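Long-range contacts in N-acetylneuraminic acid (Sialic acid) synthetase (Leptospira borgpetersenii serovar Hardjo-bovis, PDB 6NCS), which probably catalyses the manganese-dependent condensation of an N-acylated mannosamine, or its 6-phosphate, with phosphoenolpyruvate to form a sialic acid: residues L175-S180 and S192-L197; S181-E186 and H210-E215; I228-T233 and I245-K250. One frame throughout, in Å; residues are numbered along the deposited sequence.

Contact 1. Residues L175-S180 and S192-L197; sequences LLHCVS and SAIQTL
With CG anti to the backbone N (chi1 174°), the side chain of His177 leaves strand 173-178 toward helix 193-200 and sets its imidazole against Ala193 and Ile194. Leu197 carries CG anti to its carbonyl carbon, beside the backbone N (chi1 -67°), and on the next turn of the helix it meets Leu175. This is the strand-to-helix half of a beta-alpha-beta unit of the TIM barrel, completed by strand 205-209. The short strand and helix axes run roughly antiparallel, 152° apart, with a closest approach of 8.8 Å.

Ala193 lies over one face of the imidazole in a CH-pi contact: its CB is 3.9 Å from the centroid of the His177 ring, displaced toward the rim on the side of CE1 and ND1. Ile194 comes in at an oblique angle, its side chain crossing that of His177 at about a right angle, and its CG1 stands 3.8 Å from His177 CB. The helix thus meets this histidine entirely through aliphatic carbon. Both ring nitrogens are nevertheless satisfied from elsewhere, NE2 by the backbone oxygen of Ala189 and ND1 by Arg151, so the buried ring is tied at both nitrogens while its face packs on the helix.

Two residues earlier on the strand the contact is purely apolar. Leu175 and Leu197 both also touch Ile205 of the adjacent strand, which makes a small three-way cluster between helix and sheet. Ser192 and, on the helix, Thr196 hydrogen-bond through their hydroxyls to the second subunit, so segment 192-197 faces both the barrel wall and the dimer interface. The two leucines cross at about a right angle, Leu175 CD2 lying 3.9 Å from Leu197 CD2.

Contact 2. Residues S181-E186 and H210-E215; sequences SYPMNE and HSKGIE. With MN (manganese (II) ion), chain C.
Tyr182 and His210 lie side by side and point the same way, their rings forming an offset edge-to-face pair with planes at 60° and centroids 4.9 Å apart. The edge of the tyrosine is turned toward the imidazole face, and the closest atoms are Tyr182 CE2 and His210 CD2 at 3.3 Å. Farther out, Tyr182 OH stands above that same face, toward its rim; it makes its hydrogen bond to a bound citrate. These two loops follow strands 173-178 and 205-209 and line the metal-bearing mouth of the TIM barrel. On the same imidazole, His210 NE2 binds the manganese ion at 2.1 Å.

Below the rings the backbones are joined directly: Met184 N donates to His210 O over 2.9 Å in a nearly straight bond, approaching from above the carbonyl plane. This bond follows the cis peptide before Pro183, whose CB packs against Lys212 CG. The Met184 chain bends at chi3, and its CE reaches Ser211 CB at 4.0 Å. Ser211 OG accepts from Gly213 N, closing an ST turn, and also bonds Asp209. Water 1 bridges Met184 O and Lys212 N.

At the far end Glu186 and Glu215 bring like charges together, OE2 of Glu186 being 3.8 Å from OE1 of Glu215, with carboxylate planes 55° apart. Water 2 donates to both of those oxygens, and Arg261 of the second subunit forms a salt bridge with each glutamate. The paired acids would otherwise repel; a shared arginine and a shared water probably offset that cost, so this end of the contact is also part of the dimer interface, whereas its other end holds a metal ligand.

Contact 3. Residues I228-T233 and I245-K250; sequences IEKHYT and ISAEPK. With MN (manganese (II) ion), chain C.
Ala247 N donates to His231 O at 2.8 Å, and Thr233 N returns a bond to Ala247 O at 3.0 Å. Together they make a single beta bridge between Tyr232 and Ala247, at the C-terminal end of strand 227-231 of the TIM barrel. Water 4 adds a second link, accepting from His231 N and donating to Ile245 O. Lys230 NZ bonds that same oxygen only weakly; its stronger partners are Gly213 O and the carboxylate of Asp209.

His231 NE2 binds the manganese ion at 2.2 Å, and a metal-bound water donates to Glu229 OE1. Ile245 covers one face of the imidazole, its CD1 3.8 Å from the centroid of the His231 ring, in a CH-pi contact over the centre. With Ile245 CG1 held between its backbone N and carbonyl carbon (chi1 62°), the two side chains run side by side. Thr233 CG2 meets Ser246 CB at 3.6 Å, and Pro249 CG touches the edge of the Tyr232 ring, 4.1 Å from CE1.

Glu248 is the N-cap residue of helix 249-266, so the bridge leads directly into that helix. Tyr232 and Pro249 both pack on Glu49 of helix 40-52, while the side chains of Glu229 and His231 touch Glu31 of strand 27-33.

How the contacts relate
All three contacts belong to one TIM barrel and follow its last strands in order: contact 1 joins strand 173-178 to helix 193-200, contact 2 the loops after strands 173-178 and 205-209, and contact 3 strand 227-231 to the start of helix 249-266. The segments of contacts 1 and 2 alternate along the chain; contact 3 comes after both. Centres of contacts 2 and 3 are about 11 Å apart, those of 1 and 2 about 14 Å, those of 1 and 3 about 19 Å. Contacts 2 and 3 each give one histidine to the same manganese ion. Contacts 1 and 2 also touch the second subunit, placing the metal-bearing barrel mouth close to the dimer interface.

Contact 1. Residues L175-S180 and S192-L197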
loop_
_atom_site.group_PDB
_atom_site.type_symbol
_atom_site.label_atom_id
_atom_site.label_comp_id
_atom_site.label_asym_id
_atom_site.label_seq_id
_atom_site.Cartn_x
_atom_site.Cartn_y
_atom_site.Cartn_z
ATOM N N LEU A 175 10.368 -14.012 4.119
ATOM C CA LEU A 175 10.808 -13.710 2.761
ATOM C C LEU A 175 10.659 -12.216 2.493
ATOM O O LEU A 175 9.603 -11.645 2.771
ATOM C CB LEU A 175 9.988 -14.514 1.762
ATOM C CG LEU A 175 10.325 -14.407 0.285
ATOM C CD1 LEU A 175 11.733 -14.963 0.069
ATOM C CD2 LEU A 175 9.318 -15.221 -0.527
ATOM N N LEU A 176 11.705 -11.583 1.962
ATOM C CA LEU A 176 11.652 -10.163 1.619
ATOM C C LEU A 176 11.621 -9.985 0.104
ATOM O O LEU A 176 12.524 -10.448 -0.599
ATOM C CB LEU A 176 12.847 -9.403 2.192
ATOM C CG LEU A 176 13.127 -9.545 3.687
ATOM C CD1 LEU A 176 14.356 -8.684 4.074
ATOM C CD2 LEU A 176 11.908 -9.155 4.494
ATOM N N HIS A 177 10.602 -9.292 -0.390
ATOM C CA HIS A 177 10.685 -8.761 -1.744
ATOM C C HIS A 177 11.861 -7.795 -1.836
ATOM O O HIS A 177 12.189 -7.092 -0.879
ATOM C CB HIS A 177 9.382 -8.053 -2.140
ATOM C CG HIS A 177 9.467 -7.376 -3.469
ATOM N ND1 HIS A 177 9.882 -8.034 -4.606
ATOM C CD2 HIS A 177 9.244 -6.094 -3.837
ATOM C CE1 HIS A 177 9.901 -7.189 -5.622
ATOM N NE2 HIS A 177 9.519 -6.002 -5.183
ATOM N N CYS A 178 12.518 -7.781 -2.991
ATOM C CA CYS A 178 13.781 -7.083 -3.151
ATOM C C CYS A 178 14.053 -6.988 -4.643
ATOM O O CYS A 178 13.643 -7.866 -5.408
ATOM C CB CYS A 178 14.920 -7.843 -2.439
ATOM S SG CYS A 178 16.522 -7.018 -2.493
ATOM N N VAL A 179 14.713 -5.909 -5.055
ATOM C CA VAL A 179 15.135 -5.731 -6.438
ATOM C C VAL A 179 16.629 -5.450 -6.425
ATOM O O VAL A 179 17.061 -4.427 -5.878
ATOM C CB VAL A 179 14.375 -4.590 -7.140
ATOM C CG1 VAL A 179 14.865 -4.416 -8.578
ATOM C CG2 VAL A 179 12.883 -4.857 -7.092
ATOM N N SER A 180 17.414 -6.363 -7.010
ATOM C CA SER A 180 18.874 -6.259 -7.046
ATOM C C SER A 180 19.329 -5.312 -8.154
ATOM O O SER A 180 20.036 -5.684 -9.094
ATOM C CB SER A 180 19.502 -7.636 -7.216
ATOM O OG SER A 180 19.183 -8.468 -6.113
ATOM N N SER A 192 3.912 -4.369 -5.772
ATOM C CA SER A 192 2.774 -5.277 -5.659
ATOM C C SER A 192 3.205 -6.738 -5.608
ATOM O O SER A 192 2.370 -7.599 -5.310
ATOM C CB SER A 192 1.773 -5.045 -6.794
ATOM O OG SER A 192 2.351 -5.267 -8.060
ATOM N N ALA A 193 4.487 -7.040 -5.856
ATOM C CA ALA A 193 4.968 -8.403 -5.625
ATOM C C ALA A 193 4.810 -8.806 -4.162
ATOM O O ALA A 193 4.716 -10.000 -3.854
ATOM C CB ALA A 193 6.431 -8.528 -6.042
ATOM N N ILE A 194 4.806 -7.833 -3.250
ATOM C CA ILE A 194 4.603 -8.133 -1.833
ATOM C C ILE A 194 3.253 -8.814 -1.622
ATOM O O ILE A 194 3.154 -9.840 -0.935
ATOM C CB ILE A 194 4.740 -6.849 -0.995
ATOM C CG1 ILE A 194 6.204 -6.373 -1.023
ATOM C CG2 ILE A 194 4.220 -7.074 0.458
ATOM C CD1 ILE A 194 6.407 -4.933 -0.577
ATOM N N GLN A 195 2.192 -8.272 -2.229
ATOM C CA GLN A 195 0.882 -8.894 -2.077
ATOM C C GLN A 195 0.811 -10.227 -2.809
ATOM O O GLN A 195 0.136 -11.153 -2.347
ATOM C CB GLN A 195 -0.217 -7.955 -2.577
ATOM C CG GLN A 195 -0.606 -6.908 -1.584
ATOM C CD GLN A 195 -1.212 -7.496 -0.330
ATOM O OE1 GLN A 195 -1.877 -8.536 -0.373
ATOM N NE2 GLN A 195 -0.976 -6.839 0.801
ATOM N N THR A 196 1.466 -10.329 -3.967
ATOM C CA THR A 196 1.552 -11.607 -4.665
ATOM C C THR A 196 2.154 -12.671 -3.762
ATOM O O THR A 196 1.651 -13.797 -3.684
ATOM C CB THR A 196 2.383 -11.445 -5.937
ATOM O OG1 THR A 196 1.718 -10.534 -6.814
ATOM C CG2 THR A 196 2.567 -12.784 -6.648
ATOM N N LEU A 197 3.230 -12.319 -3.056
ATOM C CA LEU A 197 3.860 -13.267 -2.143
ATOM C C LEU A 197 2.976 -13.544 -0.930
ATOM O O LEU A 197 2.898 -14.689 -0.470
ATOM C CB LEU A 197 5.227 -12.744 -1.697
ATOM C CG LEU A 197 6.314 -12.650 -2.773
ATOM C CD1 LEU A 197 7.508 -11.918 -2.199
ATOM C CD2 LEU A 197 6.719 -14.054 -3.235
#

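Contact 2. Residues S181-E186 and H210-E215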
loop_
_atom_site.group_PDB
_atom_site.type_symbol
_atom_site.label_atom_id
_atom_site.label_comp_id
_atom_site.label_asym_id
_atom_site.label_seq_id
_atom_site.Cartn_x
_atom_site.Cartn_y
_atom_site.Cartn_z
ATOM N N SER A 181 18.915 -4.054 -8.009
ATOM C CA SER A 181 19.306 -2.961 -8.886
ATOM C C SER A 181 19.956 -1.869 -8.041
ATOM O O SER A 181 19.470 -1.544 -6.956
ATOM C CB SER A 181 18.084 -2.416 -9.642
ATOM O OG SER A 181 18.445 -1.384 -10.536
ATOM N N TYR A 182 21.051 -1.295 -8.529
ATOM C CA TYR A 182 21.864 -0.389 -7.716
ATOM C C TYR A 182 22.211 0.880 -8.481
ATOM O O TYR A 182 23.016 0.826 -9.435
ATOM C CB TYR A 182 23.124 -1.108 -7.237
ATOM C CG TYR A 182 22.809 -2.280 -6.328
ATOM C CD1 TYR A 182 22.538 -3.542 -6.851
ATOM C CD2 TYR A 182 22.759 -2.121 -4.949
ATOM C CE1 TYR A 182 22.232 -4.612 -6.025
ATOM C CE2 TYR A 182 22.458 -3.187 -4.114
ATOM C CZ TYR A 182 22.192 -4.426 -4.659
ATOM O OH TYR A 182 21.891 -5.486 -3.832
ATOM N N PRO A 183 21.619 2.033 -8.130
ATOM C CA PRO A 183 20.519 2.116 -7.163
ATOM C C PRO A 183 19.193 1.739 -7.811
ATOM O O PRO A 183 19.077 1.765 -9.039
ATOM C CB PRO A 183 20.531 3.589 -6.746
ATOM C CG PRO A 183 21.076 4.303 -7.930
ATOM C CD PRO A 183 22.047 3.366 -8.600
ATOM N N MET A 184 18.200 1.398 -7.000
ATOM C CA MET A 184 16.922 0.946 -7.533
ATOM C C MET A 184 16.055 2.156 -7.857
ATOM O O MET A 184 15.818 3.010 -6.996
ATOM C CB MET A 184 16.215 0.023 -6.545
ATOM C CG MET A 184 14.987 -0.641 -7.144
ATOM S SD MET A 184 13.824 -1.173 -5.896
ATOM C CE MET A 184 13.291 0.444 -5.315
ATOM N N ASN A 185 15.594 2.234 -9.101
ATOM C CA ASN A 185 14.730 3.322 -9.528
ATOM C C ASN A 185 13.274 3.016 -9.174
ATOM O O ASN A 185 12.886 1.865 -8.990
ATOM C CB ASN A 185 14.882 3.554 -11.027
ATOM C CG ASN A 185 16.327 3.810 -11.433
ATOM O OD1 ASN A 185 17.023 4.620 -10.817
ATOM N ND2 ASN A 185 16.787 3.107 -12.463
ATOM N N GLU A 186 12.466 4.080 -9.089
ATOM C CA GLU A 186 11.062 3.953 -8.687
ATOM C C GLU A 186 10.318 2.921 -9.526
ATOM O O GLU A 186 9.587 2.077 -8.993
ATOM C CB GLU A 186 10.345 5.304 -8.815
ATOM C CG GLU A 186 10.542 6.251 -7.667
ATOM C CD GLU A 186 9.751 7.539 -7.833
ATOM O OE1 GLU A 186 9.057 7.715 -8.862
ATOM O OE2 GLU A 186 9.822 8.387 -6.926
ATOM N N HIS A 210 16.763 -0.862 -1.876
ATOM C CA HIS A 210 18.032 -0.411 -2.439
ATOM C C HIS A 210 17.854 0.904 -3.190
ATOM O O HIS A 210 18.603 1.211 -4.124
ATOM C CB HIS A 210 18.643 -1.495 -3.323
ATOM C CG HIS A 210 19.010 -2.719 -2.550
ATOM N ND1 HIS A 210 18.178 -3.814 -2.449
ATOM C CD2 HIS A 210 20.081 -2.985 -1.765
ATOM C CE1 HIS A 210 18.744 -4.722 -1.672
ATOM N NE2 HIS A 210 19.898 -4.242 -1.243
ATOM N N SER A 211 16.873 1.694 -2.773
ATOM C CA SER A 211 16.648 3.016 -3.329
ATOM C C SER A 211 17.456 4.064 -2.571
ATOM O O SER A 211 18.043 3.801 -1.518
ATOM C CB SER A 211 15.169 3.384 -3.259
ATOM O OG SER A 211 14.864 3.825 -1.949
ATOM N N LYS A 212 17.450 5.283 -3.111
ATOM C CA LYS A 212 18.155 6.408 -2.513
ATOM C C LYS A 212 17.300 7.193 -1.516
ATOM O O LYS A 212 17.641 8.332 -1.187
ATOM C CB LYS A 212 18.674 7.345 -3.608
ATOM C CG LYS A 212 19.790 6.742 -4.460
ATOM C CD LYS A 212 20.442 7.782 -5.371
ATOM C CE LYS A 212 19.492 8.229 -6.477
ATOM N NZ LYS A 212 20.190 8.975 -7.572
ATOM N N GLY A 213 16.208 6.621 -1.023
ATOM C CA GLY A 213 15.438 7.320 -0.020
ATOM C C GLY A 213 14.649 6.369 0.851
ATOM O O GLY A 213 14.866 5.155 0.832
ATOM N N ILE A 214 13.710 6.933 1.617
ATOM C CA ILE A 214 12.821 6.103 2.421
ATOM C C ILE A 214 11.393 6.103 1.905
ATOM O O ILE A 214 10.558 5.381 2.459
ATOM C CB ILE A 214 12.843 6.492 3.914
ATOM C CG1 ILE A 214 12.332 7.917 4.131
ATOM C CG2 ILE A 214 14.223 6.279 4.511
ATOM C CD1 ILE A 214 12.039 8.212 5.601
ATOM N N GLU A 215 11.087 6.860 0.851
ATOM C CA GLU A 215 9.712 6.865 0.362
ATOM C C GLU A 215 9.294 5.486 -0.121
ATOM O O GLU A 215 8.183 5.037 0.170
ATOM C CB GLU A 215 9.524 7.881 -0.758
ATOM C CG GLU A 215 8.051 7.976 -1.179
ATOM C CD GLU A 215 7.817 8.821 -2.411
ATOM O OE1 GLU A 215 8.599 8.721 -3.373
ATOM O OE2 GLU A 215 6.831 9.586 -2.411
HETATM MN MN MN C . 21.182 -4.918 0.321
HETATM O O HOH W 1 16.540 5.443 -6.061
HETATM O O HOH W 2 10.407 7.447 -4.580
HETATM O O HOH W 3 19.929 -4.966 1.829
#

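Contact 3. Residues I228-T233 and I245-K250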
loop_
_atom_site.group_PDB
_atom_site.type_symbol
_atom_site.label_atom_id
_atom_site.label_comp_id
_atom_site.label_asym_id
_atom_site.label_seq_id
_atom_site.Cartn_x
_atom_site.Cartn_y
_atom_site.Cartn_z
ATOM N N ILE A 228 10.928 -4.379 7.106
ATOM C CA ILE A 228 11.605 -3.440 6.217
ATOM C C ILE A 228 13.092 -3.513 6.502
ATOM O O ILE A 228 13.512 -3.400 7.665
ATOM C CB ILE A 228 11.106 -1.993 6.395
ATOM C CG1 ILE A 228 9.655 -1.855 5.931
ATOM C CG2 ILE A 228 12.013 -1.024 5.635
ATOM C CD1 ILE A 228 9.494 -1.918 4.394
ATOM N N GLU A 229 13.887 -3.689 5.447
ATOM C CA GLU A 229 15.337 -3.611 5.532
ATOM C C GLU A 229 15.794 -2.413 4.709
ATOM O O GLU A 229 15.338 -2.227 3.577
ATOM C CB GLU A 229 15.988 -4.904 5.025
ATOM C CG GLU A 229 17.493 -4.918 5.181
ATOM C CD GLU A 229 18.112 -6.215 4.697
ATOM O OE1 GLU A 229 18.854 -6.188 3.696
ATOM O OE2 GLU A 229 17.849 -7.263 5.313
ATOM N N LYS A 230 16.669 -1.594 5.283
ATOM C CA LYS A 230 17.143 -0.380 4.627
ATOM C C LYS A 230 18.624 -0.218 4.915
ATOM O O LYS A 230 19.037 -0.311 6.074
ATOM C CB LYS A 230 16.354 0.842 5.130
ATOM C CG LYS A 230 16.852 2.199 4.643
ATOM C CD LYS A 230 16.578 2.422 3.164
ATOM C CE LYS A 230 17.396 3.604 2.632
ATOM N NZ LYS A 230 17.218 3.771 1.145
ATOM N N HIS A 231 19.430 0.003 3.875
ATOM C CA HIS A 231 20.850 0.228 4.113
ATOM C C HIS A 231 21.045 1.491 4.940
ATOM O O HIS A 231 20.252 2.435 4.876
ATOM C CB HIS A 231 21.622 0.341 2.800
ATOM C CG HIS A 231 21.838 -0.972 2.117
ATOM N ND1 HIS A 231 23.085 -1.538 1.973
ATOM C CD2 HIS A 231 20.963 -1.837 1.549
ATOM C CE1 HIS A 231 22.973 -2.694 1.343
ATOM N NE2 HIS A 231 21.695 -2.897 1.073
ATOM N N TYR A 232 22.133 1.510 5.703
ATOM C CA TYR A 232 22.261 2.447 6.805
ATOM C C TYR A 232 23.708 2.899 6.943
ATOM O O TYR A 232 24.642 2.106 6.781
ATOM C CB TYR A 232 21.728 1.780 8.086
ATOM C CG TYR A 232 22.147 2.431 9.376
ATOM C CD1 TYR A 232 21.773 3.737 9.672
ATOM C CD2 TYR A 232 22.891 1.730 10.317
ATOM C CE1 TYR A 232 22.161 4.335 10.857
ATOM C CE2 TYR A 232 23.268 2.319 11.513
ATOM C CZ TYR A 232 22.902 3.622 11.774
ATOM O OH TYR A 232 23.280 4.212 12.957
ATOM N N THR A 233 23.881 4.194 7.199
ATOM C CA THR A 233 25.185 4.808 7.410
ATOM C C THR A 233 25.025 5.865 8.491
ATOM O O THR A 233 23.949 6.451 8.634
ATOM C CB THR A 233 25.733 5.450 6.121
ATOM O OG1 THR A 233 27.002 6.063 6.379
ATOM C CG2 THR A 233 24.771 6.513 5.580
ATOM N N ILE A 245 22.905 4.497 -1.361
ATOM C CA ILE A 245 21.591 3.930 -1.058
ATOM C C ILE A 245 21.345 3.814 0.442
ATOM O O ILE A 245 20.392 3.142 0.856
ATOM C CB ILE A 245 21.392 2.568 -1.741
ATOM C CG1 ILE A 245 22.424 1.548 -1.249
ATOM C CG2 ILE A 245 21.441 2.710 -3.257
ATOM C CD1 ILE A 245 22.020 0.117 -1.538
ATOM N N SER A 246 22.157 4.464 1.267
ATOM C CA SER A 246 22.067 4.299 2.711
ATOM C C SER A 246 21.383 5.491 3.371
ATOM O O SER A 246 21.627 6.644 3.012
ATOM C CB SER A 246 23.453 4.100 3.321
ATOM O OG SER A 246 24.029 2.891 2.870
ATOM N N ALA A 247 20.533 5.196 4.353
ATOM C CA ALA A 247 19.847 6.212 5.137
ATOM C C ALA A 247 20.705 6.619 6.325
ATOM O O ALA A 247 21.332 5.775 6.966
ATOM C CB ALA A 247 18.504 5.672 5.636
ATOM N N GLU A 248 20.735 7.910 6.619
ATOM C CA GLU A 248 21.441 8.397 7.799
ATOM C C GLU A 248 20.555 8.229 9.032
ATOM O O GLU A 248 19.372 7.918 8.916
ATOM C CB GLU A 248 21.873 9.844 7.566
ATOM C CG GLU A 248 23.024 9.967 6.561
ATOM C CD GLU A 248 23.440 11.393 6.308
ATOM O OE1 GLU A 248 22.681 12.319 6.679
ATOM O OE2 GLU A 248 24.532 11.584 5.733
ATOM N N PRO A 249 21.105 8.394 10.243
ATOM C CA PRO A 249 20.302 8.102 11.448
ATOM C C PRO A 249 18.990 8.869 11.548
ATOM O O PRO A 249 17.977 8.277 11.941
ATOM C CB PRO A 249 21.256 8.469 12.588
ATOM C CG PRO A 249 22.608 8.204 12.023
ATOM C CD PRO A 249 22.521 8.649 10.592
ATOM N N LYS A 250 18.972 10.166 11.229
ATOM C CA LYS A 250 17.712 10.900 11.301
ATOM C C LYS A 250 16.701 10.376 10.284
ATOM O O LYS A 250 15.492 10.369 10.556
ATOM C CB LYS A 250 17.964 12.398 11.099
HETATM MN MN MN C . 21.182 -4.918 0.321
HETATM O O HOH W 3 19.929 -4.966 1.829
HETATM O O HOH W 4 18.743 1.041 1.110
HETATM O O HOH W 5 24.983 0.364 4.082
#